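Local structure of hemoglobin subunit alpha (Isurus oxyrinchus, 3MKB) at residues R31-H36 with S41-A46; G25-A30 with L106-T111; V85-G88 with L92-P95; A78-L83 with S129-E134. The protein probably carries oxygen in shark blood as the alpha chain of a four-chain hemoglobin, with one heme held among its helices. One frame throughout, in Å; residues are numbered along the deposited sequence.

Contact 1 (R31-H36 with S41-A46). With HEM (protoporphyrin IX containing Fe), chain E.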
# COMPACT_ATOMS: atom_id res chain seq x y z
N ARG A 31 6.82 12.75 -12.39
CA ARG A 31 6.79 11.28 -12.21
C ARG A 31 5.59 10.80 -11.41
O ARG A 31 4.90 9.91 -11.89
CB ARG A 31 8.10 10.75 -11.60
CG ARG A 31 9.35 11.05 -12.43
CD ARG A 31 10.61 10.27 -11.89
NE ARG A 31 11.73 10.73 -12.69
CZ ARG A 31 11.98 10.35 -13.94
NH1 ARG A 31 11.25 9.42 -14.51
NH2 ARG A 31 12.99 10.89 -14.60
N LEU A 32 5.32 11.37 -10.25
CA LEU A 32 4.12 11.06 -9.49
C LEU A 32 2.84 11.09 -10.35
O LEU A 32 2.09 10.16 -10.37
CB LEU A 32 3.97 12.00 -8.30
CG LEU A 32 2.85 11.73 -7.30
CD1 LEU A 32 2.91 10.39 -6.67
CD2 LEU A 32 2.73 12.83 -6.26
N PHE A 33 2.63 12.20 -11.04
CA PHE A 33 1.39 12.45 -11.79
C PHE A 33 1.27 11.48 -12.97
O PHE A 33 0.15 11.04 -13.30
CB PHE A 33 1.30 13.91 -12.28
CG PHE A 33 1.29 14.94 -11.15
CD1 PHE A 33 0.58 14.70 -9.98
CD2 PHE A 33 1.97 16.15 -11.30
CE1 PHE A 33 0.54 15.64 -8.93
CE2 PHE A 33 1.98 17.10 -10.23
CZ PHE A 33 1.22 16.84 -9.07
N ALA A 34 2.39 11.17 -13.60
CA ALA A 34 2.43 10.22 -14.71
C ALA A 34 2.19 8.76 -14.25
O ALA A 34 1.40 8.02 -14.84
CB ALA A 34 3.85 10.36 -15.49
N THR A 35 2.87 8.33 -13.16
CA THR A 35 2.77 6.95 -12.73
C THR A 35 1.62 6.72 -11.74
O THR A 35 1.22 5.59 -11.54
CB THR A 35 4.07 6.49 -12.00
OG1 THR A 35 4.21 7.33 -10.85
CG2 THR A 35 5.31 6.69 -12.89
N HIS A 36 1.09 7.80 -11.14
CA HIS A 36 -0.06 7.72 -10.21
C HIS A 36 -0.96 8.93 -10.42
O HIS A 36 -0.91 9.90 -9.68
CB HIS A 36 0.45 7.64 -8.77
CG HIS A 36 1.29 6.43 -8.50
ND1 HIS A 36 2.65 6.50 -8.29
CD2 HIS A 36 0.95 5.11 -8.43
CE1 HIS A 36 3.11 5.27 -8.09
NE2 HIS A 36 2.11 4.42 -8.20
N SER A 41 -5.38 14.86 -8.35
CA SER A 41 -6.66 15.27 -7.78
C SER A 41 -6.54 16.41 -6.80
O SER A 41 -7.49 17.18 -6.64
CB SER A 41 -7.34 14.07 -7.12
OG SER A 41 -6.64 13.68 -5.92
N TYR A 42 -5.38 16.55 -6.16
CA TYR A 42 -5.06 17.64 -5.24
C TYR A 42 -4.74 18.99 -5.86
O TYR A 42 -4.70 19.99 -5.14
CB TYR A 42 -3.86 17.25 -4.33
CG TYR A 42 -4.23 16.10 -3.44
CD1 TYR A 42 -5.02 16.32 -2.29
CD2 TYR A 42 -3.86 14.79 -3.76
CE1 TYR A 42 -5.41 15.30 -1.49
CE2 TYR A 42 -4.24 13.72 -2.98
CZ TYR A 42 -5.04 13.98 -1.84
OH TYR A 42 -5.45 12.97 -1.03
N PHE A 43 -4.49 19.02 -7.16
CA PHE A 43 -3.86 20.19 -7.80
C PHE A 43 -4.68 20.70 -9.00
O PHE A 43 -4.98 19.95 -9.91
CB PHE A 43 -2.47 19.77 -8.30
CG PHE A 43 -1.62 19.16 -7.22
CD1 PHE A 43 -1.52 17.79 -7.10
CD2 PHE A 43 -0.94 19.97 -6.31
CE1 PHE A 43 -0.75 17.21 -6.09
CE2 PHE A 43 -0.17 19.42 -5.31
CZ PHE A 43 -0.07 18.00 -5.21
N ASP A 44 -5.04 21.95 -8.97
CA ASP A 44 -5.80 22.53 -10.10
C ASP A 44 -4.78 23.13 -11.06
O ASP A 44 -4.59 24.34 -11.08
CB ASP A 44 -6.73 23.61 -9.54
CG ASP A 44 -7.56 24.34 -10.61
OD1 ASP A 44 -7.56 23.94 -11.81
OD2 ASP A 44 -8.19 25.35 -10.21
N TYR A 45 -4.12 22.28 -11.84
CA TYR A 45 -3.06 22.70 -12.75
C TYR A 45 -3.54 22.56 -14.19
O TYR A 45 -4.40 21.74 -14.49
CB TYR A 45 -1.77 21.83 -12.62
CG TYR A 45 -1.03 21.92 -11.31
CD1 TYR A 45 0.01 21.02 -11.01
CD2 TYR A 45 -1.35 22.90 -10.35
CE1 TYR A 45 0.71 21.10 -9.75
CE2 TYR A 45 -0.68 22.97 -9.12
CZ TYR A 45 0.36 22.09 -8.84
OH TYR A 45 1.05 22.17 -7.62
N ALA A 46 -2.92 23.32 -15.08
CA ALA A 46 -3.09 23.13 -16.53
C ALA A 46 -1.95 22.18 -17.03
O ALA A 46 -2.15 21.36 -17.90
CB ALA A 46 -3.01 24.49 -17.25
CHA HEM E . 2.14 22.75 -0.31
CHB HEM E . 6.02 20.34 1.24
CHC HEM E . 4.21 16.12 -0.43
CHD HEM E . 0.15 18.43 -1.61
C1A HEM E . 3.35 22.49 0.30
C2A HEM E . 4.23 23.44 0.94
C3A HEM E . 5.31 22.78 1.41
C4A HEM E . 5.15 21.39 1.01
CMA HEM E . 6.55 23.34 2.21
CAA HEM E . 3.80 24.90 1.14
CBA HEM E . 3.14 24.73 2.55
CGA HEM E . 2.93 26.04 3.25
O1A HEM E . 2.82 27.07 2.51
O2A HEM E . 2.86 26.06 4.52
C1B HEM E . 5.84 19.01 0.94
C2B HEM E . 6.75 17.94 1.32
C3B HEM E . 6.26 16.79 0.83
C4B HEM E . 5.02 17.06 0.16
CMB HEM E . 8.08 18.07 2.12
CAB HEM E . 6.85 15.36 0.99
CBB HEM E . 8.13 15.05 1.25
C1C HEM E . 2.93 16.33 -0.93
C2C HEM E . 2.06 15.34 -1.55
C3C HEM E . 0.92 15.97 -1.91
C4C HEM E . 1.05 17.38 -1.52
CMC HEM E . 2.51 13.86 -1.75
CAC HEM E . -0.29 15.28 -2.62
CBC HEM E . -0.08 14.24 -3.48
C1D HEM E . 0.38 19.79 -1.42
C2D HEM E . -0.53 20.80 -1.89
C3D HEM E . 0.05 22.15 -1.59
C4D HEM E . 1.26 21.82 -0.84
CMD HEM E . -1.85 20.57 -2.68
CAD HEM E . -0.63 23.51 -1.96
CBD HEM E . -0.07 24.22 -3.23
CGD HEM E . -0.48 23.65 -4.61
O1D HEM E . -1.70 23.39 -4.90
O2D HEM E . 0.41 23.44 -5.48
NA HEM E . 3.95 21.28 0.36
NB HEM E . 4.77 18.43 0.22
NC HEM E . 2.26 17.52 -0.93
ND HEM E . 1.45 20.43 -0.79
FE HEM E . 3.14 19.41 -0.28

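Contact 2 (G25-A30 with L106-T111)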
# COMPACT_ATOMS: atom_id res chain seq x y z
N GLY A 25 12.53 18.72 -7.90
CA GLY A 25 11.16 18.67 -7.40
C GLY A 25 10.15 18.56 -8.54
O GLY A 25 9.23 17.73 -8.47
N ALA A 26 10.27 19.42 -9.53
CA ALA A 26 9.29 19.44 -10.61
C ALA A 26 9.28 18.04 -11.29
O ALA A 26 8.25 17.52 -11.64
CB ALA A 26 9.66 20.48 -11.59
N GLU A 27 10.48 17.46 -11.43
CA GLU A 27 10.62 16.17 -12.12
C GLU A 27 10.00 15.06 -11.28
O GLU A 27 9.30 14.18 -11.78
CB GLU A 27 12.10 15.89 -12.42
CG GLU A 27 12.31 14.48 -12.99
CD GLU A 27 13.70 14.25 -13.53
OE1 GLU A 27 14.45 15.23 -13.80
OE2 GLU A 27 14.07 13.06 -13.65
N ALA A 28 10.22 15.09 -9.96
CA ALA A 28 9.71 14.04 -9.11
C ALA A 28 8.18 14.12 -9.12
O ALA A 28 7.51 13.07 -9.23
CB ALA A 28 10.27 14.13 -7.68
N LEU A 29 7.63 15.34 -9.04
CA LEU A 29 6.15 15.47 -9.02
C LEU A 29 5.59 15.06 -10.41
O LEU A 29 4.52 14.44 -10.48
CB LEU A 29 5.71 16.91 -8.66
CG LEU A 29 5.84 17.38 -7.19
CD1 LEU A 29 5.86 18.94 -7.18
CD2 LEU A 29 4.70 16.76 -6.27
N ALA A 30 6.30 15.39 -11.48
CA ALA A 30 5.86 14.96 -12.84
C ALA A 30 5.81 13.41 -12.95
O ALA A 30 4.87 12.82 -13.51
CB ALA A 30 6.77 15.57 -13.93
N LEU A 106 13.28 9.15 -5.57
CA LEU A 106 14.42 8.22 -5.69
C LEU A 106 14.70 7.98 -7.16
O LEU A 106 15.85 7.97 -7.58
CB LEU A 106 14.11 6.90 -5.01
CG LEU A 106 14.04 7.01 -3.46
CD1 LEU A 106 13.61 5.65 -2.96
CD2 LEU A 106 15.42 7.42 -2.85
N VAL A 107 13.64 7.70 -7.94
CA VAL A 107 13.84 7.52 -9.39
C VAL A 107 14.47 8.73 -10.10
O VAL A 107 15.33 8.60 -10.97
CB VAL A 107 12.55 7.07 -10.08
CG1 VAL A 107 12.68 7.23 -11.66
CG2 VAL A 107 12.20 5.67 -9.57
N THR A 108 14.04 9.93 -9.75
CA THR A 108 14.67 11.16 -10.22
C THR A 108 16.16 11.16 -9.90
O THR A 108 16.98 11.58 -10.74
CB THR A 108 13.99 12.43 -9.60
OG1 THR A 108 12.61 12.46 -9.96
CG2 THR A 108 14.70 13.76 -9.96
N LEU A 109 16.56 10.76 -8.69
CA LEU A 109 18.01 10.84 -8.37
C LEU A 109 18.78 9.84 -9.22
O LEU A 109 19.90 10.12 -9.70
CB LEU A 109 18.27 10.56 -6.88
CG LEU A 109 17.58 11.60 -5.95
CD1 LEU A 109 17.52 11.05 -4.44
CD2 LEU A 109 18.33 12.93 -6.02
N ALA A 110 18.14 8.67 -9.43
CA ALA A 110 18.75 7.61 -10.19
C ALA A 110 18.98 8.08 -11.60
O ALA A 110 19.93 7.63 -12.24
CB ALA A 110 17.84 6.36 -10.20
N THR A 111 18.12 8.95 -12.13
CA THR A 111 18.31 9.36 -13.53
C THR A 111 19.40 10.41 -13.61
O THR A 111 19.94 10.65 -14.68
CB THR A 111 17.07 9.98 -14.17
OG1 THR A 111 16.83 11.27 -13.60
CG2 THR A 111 15.81 9.03 -14.04

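Contact 3 (V85-G88 with L92-P95). With HEM (protoporphyrin IX containing Fe), chain E.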
# COMPACT_ATOMS: atom_id res chain seq x y z
N VAL A 85 1.23 19.24 10.20
CA VAL A 85 -0.05 19.97 10.40
C VAL A 85 -0.66 20.55 9.12
O VAL A 85 -1.85 20.47 8.93
CB VAL A 85 0.06 21.07 11.49
CG1 VAL A 85 -1.19 22.00 11.48
CG2 VAL A 85 0.23 20.43 12.83
N THR A 86 0.15 21.14 8.26
CA THR A 86 -0.36 21.67 7.00
C THR A 86 -0.90 20.54 6.11
O THR A 86 -2.06 20.65 5.60
CB THR A 86 0.72 22.50 6.27
OG1 THR A 86 1.06 23.63 7.13
CG2 THR A 86 0.17 23.03 4.99
N HIS A 87 -0.12 19.47 5.94
CA HIS A 87 -0.58 18.37 5.06
C HIS A 87 -1.70 17.57 5.61
O HIS A 87 -2.63 17.17 4.87
CB HIS A 87 0.57 17.48 4.58
CG HIS A 87 1.33 18.10 3.46
ND1 HIS A 87 2.30 19.04 3.67
CD2 HIS A 87 1.18 18.00 2.11
CE1 HIS A 87 2.77 19.46 2.51
NE2 HIS A 87 2.11 18.84 1.54
N GLY A 88 -1.60 17.33 6.91
CA GLY A 88 -2.53 16.52 7.60
C GLY A 88 -3.83 17.21 7.98
O GLY A 88 -4.84 16.55 7.99
N LEU A 92 -5.18 18.14 3.80
CA LEU A 92 -5.82 16.81 3.97
C LEU A 92 -5.43 15.84 2.89
O LEU A 92 -6.26 15.19 2.26
CB LEU A 92 -7.36 16.90 4.13
CG LEU A 92 -7.80 17.85 5.29
CD1 LEU A 92 -9.27 18.23 5.15
CD2 LEU A 92 -7.49 17.27 6.65
N VAL A 93 -4.14 15.76 2.66
CA VAL A 93 -3.65 14.87 1.58
C VAL A 93 -3.72 13.44 2.10
O VAL A 93 -3.28 13.15 3.23
CB VAL A 93 -2.17 15.23 1.22
CG1 VAL A 93 -1.51 14.09 0.47
CG2 VAL A 93 -2.06 16.65 0.55
N ASP A 94 -4.28 12.52 1.32
CA ASP A 94 -4.30 11.14 1.78
C ASP A 94 -2.84 10.61 1.93
O ASP A 94 -2.02 10.75 1.02
CB ASP A 94 -5.17 10.28 0.84
CG ASP A 94 -5.34 8.85 1.32
OD1 ASP A 94 -4.32 8.15 1.54
OD2 ASP A 94 -6.50 8.40 1.43
N PRO A 95 -2.50 10.10 3.13
CA PRO A 95 -1.17 9.68 3.48
C PRO A 95 -0.56 8.63 2.55
O PRO A 95 0.67 8.55 2.46
CB PRO A 95 -1.30 9.12 4.93
CG PRO A 95 -2.62 9.66 5.47
CD PRO A 95 -3.47 9.95 4.24
CHA HEM E . 2.14 22.75 -0.31
CHB HEM E . 6.02 20.34 1.24
CHC HEM E . 4.21 16.12 -0.43
CHD HEM E . 0.15 18.43 -1.61
C1A HEM E . 3.35 22.49 0.30
C2A HEM E . 4.23 23.44 0.94
C3A HEM E . 5.31 22.78 1.41
C4A HEM E . 5.15 21.39 1.01
CMA HEM E . 6.55 23.34 2.21
CAA HEM E . 3.80 24.90 1.14
CBA HEM E . 3.14 24.73 2.55
CGA HEM E . 2.93 26.04 3.25
O1A HEM E . 2.82 27.07 2.51
O2A HEM E . 2.86 26.06 4.52
C1B HEM E . 5.84 19.01 0.94
C2B HEM E . 6.75 17.94 1.32
C3B HEM E . 6.26 16.79 0.83
C4B HEM E . 5.02 17.06 0.16
CMB HEM E . 8.08 18.07 2.12
CAB HEM E . 6.85 15.36 0.99
CBB HEM E . 8.13 15.05 1.25
C1C HEM E . 2.93 16.33 -0.93
C2C HEM E . 2.06 15.34 -1.55
C3C HEM E . 0.92 15.97 -1.91
C4C HEM E . 1.05 17.38 -1.52
CMC HEM E . 2.51 13.86 -1.75
CAC HEM E . -0.29 15.28 -2.62
CBC HEM E . -0.08 14.24 -3.48
C1D HEM E . 0.38 19.79 -1.42
C2D HEM E . -0.53 20.80 -1.89
C3D HEM E . 0.05 22.15 -1.59
C4D HEM E . 1.26 21.82 -0.84
CMD HEM E . -1.85 20.57 -2.68
CAD HEM E . -0.63 23.51 -1.96
CBD HEM E . -0.07 24.22 -3.23
CGD HEM E . -0.48 23.65 -4.61
O1D HEM E . -1.70 23.39 -4.90
O2D HEM E . 0.41 23.44 -5.48
NA HEM E . 3.95 21.28 0.36
NB HEM E . 4.77 18.43 0.22
NC HEM E . 2.26 17.52 -0.93
ND HEM E . 1.45 20.43 -0.79
FE HEM E . 3.14 19.41 -0.28

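Contact 4 (A78-L83 with S129-E134). With HEM (protoporphyrin IX containing Fe), chain E.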
# COMPACT_ATOMS: atom_id res chain seq x y z
N ALA A 78 10.19 16.89 15.81
CA ALA A 78 9.90 18.29 16.09
C ALA A 78 10.05 19.16 14.83
O ALA A 78 9.27 20.08 14.64
CB ALA A 78 10.82 18.81 17.21
N HIS A 79 11.03 18.85 13.99
CA HIS A 79 11.33 19.69 12.84
C HIS A 79 10.20 19.71 11.81
O HIS A 79 9.98 20.72 11.16
CB HIS A 79 12.64 19.25 12.15
CG HIS A 79 12.82 19.86 10.81
ND1 HIS A 79 13.07 21.21 10.63
CD2 HIS A 79 12.68 19.34 9.57
CE1 HIS A 79 13.12 21.48 9.34
NE2 HIS A 79 12.88 20.36 8.67
N LEU A 80 9.53 18.57 11.67
CA LEU A 80 8.54 18.35 10.64
C LEU A 80 7.09 18.62 11.12
O LEU A 80 6.15 18.47 10.34
CB LEU A 80 8.69 16.92 10.07
CG LEU A 80 9.91 16.74 9.14
CD1 LEU A 80 10.05 15.29 8.59
CD2 LEU A 80 9.86 17.76 7.97
N MET A 81 6.91 19.05 12.36
CA MET A 81 5.55 19.17 12.88
C MET A 81 4.71 20.18 12.10
O MET A 81 3.53 19.93 11.79
CB MET A 81 5.53 19.42 14.40
CG MET A 81 4.21 19.97 14.94
SD MET A 81 3.89 19.69 16.70
CE MET A 81 5.56 19.37 17.33
N VAL A 82 5.31 21.31 11.76
CA VAL A 82 4.61 22.32 10.97
C VAL A 82 4.06 21.72 9.67
O VAL A 82 2.91 21.93 9.28
CB VAL A 82 5.52 23.54 10.68
CG1 VAL A 82 5.09 24.29 9.43
CG2 VAL A 82 5.53 24.43 11.86
N LEU A 83 4.89 20.94 9.01
CA LEU A 83 4.50 20.42 7.74
C LEU A 83 3.45 19.29 7.87
O LEU A 83 2.54 19.16 7.02
CB LEU A 83 5.76 19.95 7.00
CG LEU A 83 5.85 20.36 5.54
CD1 LEU A 83 4.89 21.53 5.16
CD2 LEU A 83 7.31 20.70 5.28
N SER A 129 11.43 7.76 4.18
CA SER A 129 10.51 6.99 5.06
C SER A 129 10.23 7.70 6.36
O SER A 129 9.07 7.77 6.77
CB SER A 129 11.01 5.56 5.37
OG SER A 129 11.01 4.82 4.18
N ALA A 130 11.28 8.23 6.98
CA ALA A 130 11.11 9.05 8.20
C ALA A 130 10.31 10.34 7.91
O ALA A 130 9.49 10.79 8.72
CB ALA A 130 12.48 9.37 8.78
N ILE A 131 10.52 10.92 6.74
CA ILE A 131 9.77 12.10 6.37
C ILE A 131 8.28 11.70 6.20
O ILE A 131 7.43 12.26 6.88
CB ILE A 131 10.36 12.85 5.14
CG1 ILE A 131 11.77 13.40 5.46
CG2 ILE A 131 9.45 13.99 4.72
CD1 ILE A 131 12.52 13.88 4.23
N SER A 132 8.00 10.68 5.36
CA SER A 132 6.63 10.16 5.20
C SER A 132 5.97 9.89 6.52
O SER A 132 4.82 10.24 6.72
CB SER A 132 6.57 8.89 4.35
OG SER A 132 6.90 9.29 3.05
N SER A 133 6.71 9.30 7.45
CA SER A 133 6.13 8.99 8.75
C SER A 133 5.66 10.27 9.47
O SER A 133 4.49 10.42 9.86
CB SER A 133 7.15 8.25 9.57
OG SER A 133 6.61 7.98 10.85
N GLU A 134 6.56 11.22 9.61
CA GLU A 134 6.20 12.48 10.24
C GLU A 134 5.05 13.22 9.53
O GLU A 134 4.13 13.69 10.19
CB GLU A 134 7.43 13.38 10.37
CG GLU A 134 8.60 12.86 11.23
CD GLU A 134 8.24 12.42 12.66
OE1 GLU A 134 7.34 13.05 13.30
OE2 GLU A 134 8.89 11.47 13.15
CHA HEM E . 2.14 22.75 -0.31
CHB HEM E . 6.02 20.34 1.24
CHC HEM E . 4.21 16.12 -0.43
CHD HEM E . 0.15 18.43 -1.61
C1A HEM E . 3.35 22.49 0.30
C2A HEM E . 4.23 23.44 0.94
C3A HEM E . 5.31 22.78 1.41
C4A HEM E . 5.15 21.39 1.01
CMA HEM E . 6.55 23.34 2.21
CAA HEM E . 3.80 24.90 1.14
CBA HEM E . 3.14 24.73 2.55
CGA HEM E . 2.93 26.04 3.25
O1A HEM E . 2.82 27.07 2.51
O2A HEM E . 2.86 26.06 4.52
C1B HEM E . 5.84 19.01 0.94
C2B HEM E . 6.75 17.94 1.32
C3B HEM E . 6.26 16.79 0.83
C4B HEM E . 5.02 17.06 0.16
CMB HEM E . 8.08 18.07 2.12
CAB HEM E . 6.85 15.36 0.99
CBB HEM E . 8.13 15.05 1.25
C1C HEM E . 2.93 16.33 -0.93
C2C HEM E . 2.06 15.34 -1.55
C3C HEM E . 0.92 15.97 -1.91
C4C HEM E . 1.05 17.38 -1.52
CMC HEM E . 2.51 13.86 -1.75
CAC HEM E . -0.29 15.28 -2.62
CBC HEM E . -0.08 14.24 -3.48
C1D HEM E . 0.38 19.79 -1.42
C2D HEM E . -0.53 20.80 -1.89
C3D HEM E . 0.05 22.15 -1.59
C4D HEM E . 1.26 21.82 -0.84
CMD HEM E . -1.85 20.57 -2.68
CAD HEM E . -0.63 23.51 -1.96
CBD HEM E . -0.07 24.22 -3.23
CGD HEM E . -0.48 23.65 -4.61
O1D HEM E . -1.70 23.39 -4.90
O2D HEM E . 0.41 23.44 -5.48
NA HEM E . 3.95 21.28 0.36
NB HEM E . 4.77 18.43 0.22
NC HEM E . 2.26 17.52 -0.93
ND HEM E . 1.45 20.43 -0.79
FE HEM E . 3.14 19.41 -0.28

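Contact 1 (R31-H36 with S41-A46)
Phe-33, near the end of helix 21-35, meets Phe-43 and Tyr-45 of the loop before helix 53-70 across well-separated backbones: the nearest CA atoms, those of Phe-33 and Ser-41, are 9.4 Å apart. Aromatic rings bridge the gap. Phe-33 and Phe-43 form an offset edge-to-face pair, with centroids 5.2 Å apart and planes at 67°. Phe-33 gives the edge and Phe-43 the face. Their CE1 atoms come to 3.5 Å, and Phe-33 CZ lies equally near Phe-43 CD1. On another side Phe-33 CE2 approaches Tyr-45 CE1 at 4.2 Å.

Phe-43 has its CG anti to the carbonyl carbon (chi1 -54°), which carries the ring off the loop and against the heme. CE2 touches the methyl carbon CMD of the heme at 3.3 Å, and CZ lies 3.6 Å from the methine carbon CHD. With an alanine here, the edge of Phe-33 would probably lose its aromatic partner and a gap would open beside this rim of the heme.

Tyr-45 packs beside them, with CB of Phe-43 above the centre of its ring. The hydroxyl OH of Tyr-45 donates to the propionate oxygen O2D at 2.6 Å, and this oxygen lies at the edge of the phenol ring, near its plane. Phe-33 also packs edge-to-face with Tyr-48, and the Phe-43 ring meets His-58 of helix 53-70. This is the CD region of the globin fold, where a phenylalanine typically wedges against the heme.

Contact 2 (G25-A30 with L106-T111)
Glu-27 and Ala-28 meet Thr-108 and Thr-111 where the B and G helices of the globin fold cross. The segment axes approach to 9.1 Å at 122°. Small residues allow this: the CA atoms of Ala-28 and Thr-108 are 5.8 Å apart.

Van der Waals packing centres on Thr-108. Its OG1 lies over the backbone of Ala-28, 3.4 Å from CA. Its CG2 faces the acid of Glu-27, 3.7 Å from CD. The two side chains slide past each other in opposite directions. Glu-27 is extended, with CG opposite the backbone N (chi1 173°), so its aliphatic part runs alongside the threonine.

The polar ends look to other partners. OE2 of Glu-27 forms a salt bridge with Arg-31, and OE1 is hydrogen-bonded to His-112. Thr-108 OG1 bonds to Cys-104 O within its own helix. A leucine in place of Glu-27 would probably leave Arg-31 without this countercharge and His-112 without its acceptor.

Thr-111 approaches Glu-27 from the opposite direction, with 3.3 Å between its OG1 and OE2. That same OG1 donates to Thr-108 O at 2.9 Å, tilted 28° from the carbonyl plane.

Contact 3 (V85-G88 with L92-P95)
His-87 and Val-93 meet where helix 81-91 runs out into the loop before helix 97-112. His-87 carries the heme iron. Its CB carries the ring through CG, which is swung beside the backbone N (chi1 -79°) and sends the imidazole up to the heme. On one side of the ring ND1 makes a weak hydrogen bond to Leu-83 O, one turn back. On the other, CD2 touches Val-93 CG2 at 3.8 Å, near the plane of the ring. Further out, CD2 is 3.3 Å from the heme nitrogen NC and CE1 is 3.1 Å from NA. The imidazole plane therefore runs roughly along the NA to NC line. At the tip NE2 binds the iron at 2.2 Å. His-58 binds the same iron, so both axial positions are taken by histidines.

Val-93 covers the porphyrin beside the histidine. Its CG1 reaches the heme vinyl carbon CAC at 3.5 Å, and its CG2 the methine carbon CHD at 3.6 Å. The backbone holds it there: Val-93 N donates to His-87 O at 3.0 Å, almost straight on to the carbonyl (162°). Leu-92 is the first residue to leave the helix, with positive phi. Its CD2 comes back to within 3.1 Å of Gly-88 O, a tight fit.

Beyond it, Asp-94 OD1 caps Ser-96 N, while OD2 bonds to Trp-37 and Ser-92 of a neighbouring beta subunit. The arrangement is the proximal side of a globin heme pocket, with the proximal histidine of the F helix tied to the FG corner.

Contact 4 (A78-L83 with S129-E134)
In Leu-80 a chi1 of -74° turns CG away from the carbonyl carbon and chi2 leaves CD1 fully extended (179°), which drives CD1 onto helix 118-135 between Ile-131 and Glu-134. Glu-134 is bent at chi2 (-54°). It crosses Leu-80 at about a right angle and offers its carbons, not its carboxylate.

CD1 of Leu-80 does nearly all the touching. It lies 3.7 Å from Glu-134 CB and 3.9 Å from Glu-134 CG. On the Ile-131 side the same CD1 is 3.9 Å from the CA and 4.0 Å from CG1. Leu-80 CB adds a second contact, 3.8 Å from Glu-134 CB. The packing is thus wholly apolar, although one partner is an acid. The carboxylate of Glu-134 turns to His-77, which is hydrogen-bonded to OE1.

Ile-131 is shared with the heme. Its CG2 meets the vinyl carbon CBB at 3.9 Å. Leu-83, in the first turn of helix 81-91, puts CD1 3.8 Å from the heme methyl CMA.

The contact joins the break just before helix 81-91, the F helix, to helix 118-135, the H helix of the globin fold. Helix 53-70 closes in beside it, with Val-66 and Ala-69 against Ile-131 and Ala-65 against Leu-83. Helix 97-112 packs on Ser-132 of helix 118-135.

Contacts 1, 3 and 4 all touch the one heme, while contact 2 lies further off, with the side chain of Ala-28 about 9 Å from it. Contacts 1 and 2 share helix 21-35. Arg-31 joins them, its CD 3.7 Å from Val-107 CG1. Contacts 1 and 3 meet at Tyr-42, whose OH lies 2.7 Å from Asp-94 N, a probable hydrogen bond. Contacts 3 and 4 share helix 81-91, with centres about 11 Å apart. Contacts 2 and 4 lie on opposite sides of the chain's centre, about 20 Å apart between their centres. Along the chain, contact 1 is nested inside the loop closed by contact 2, and contact 3 inside that closed by contact 4.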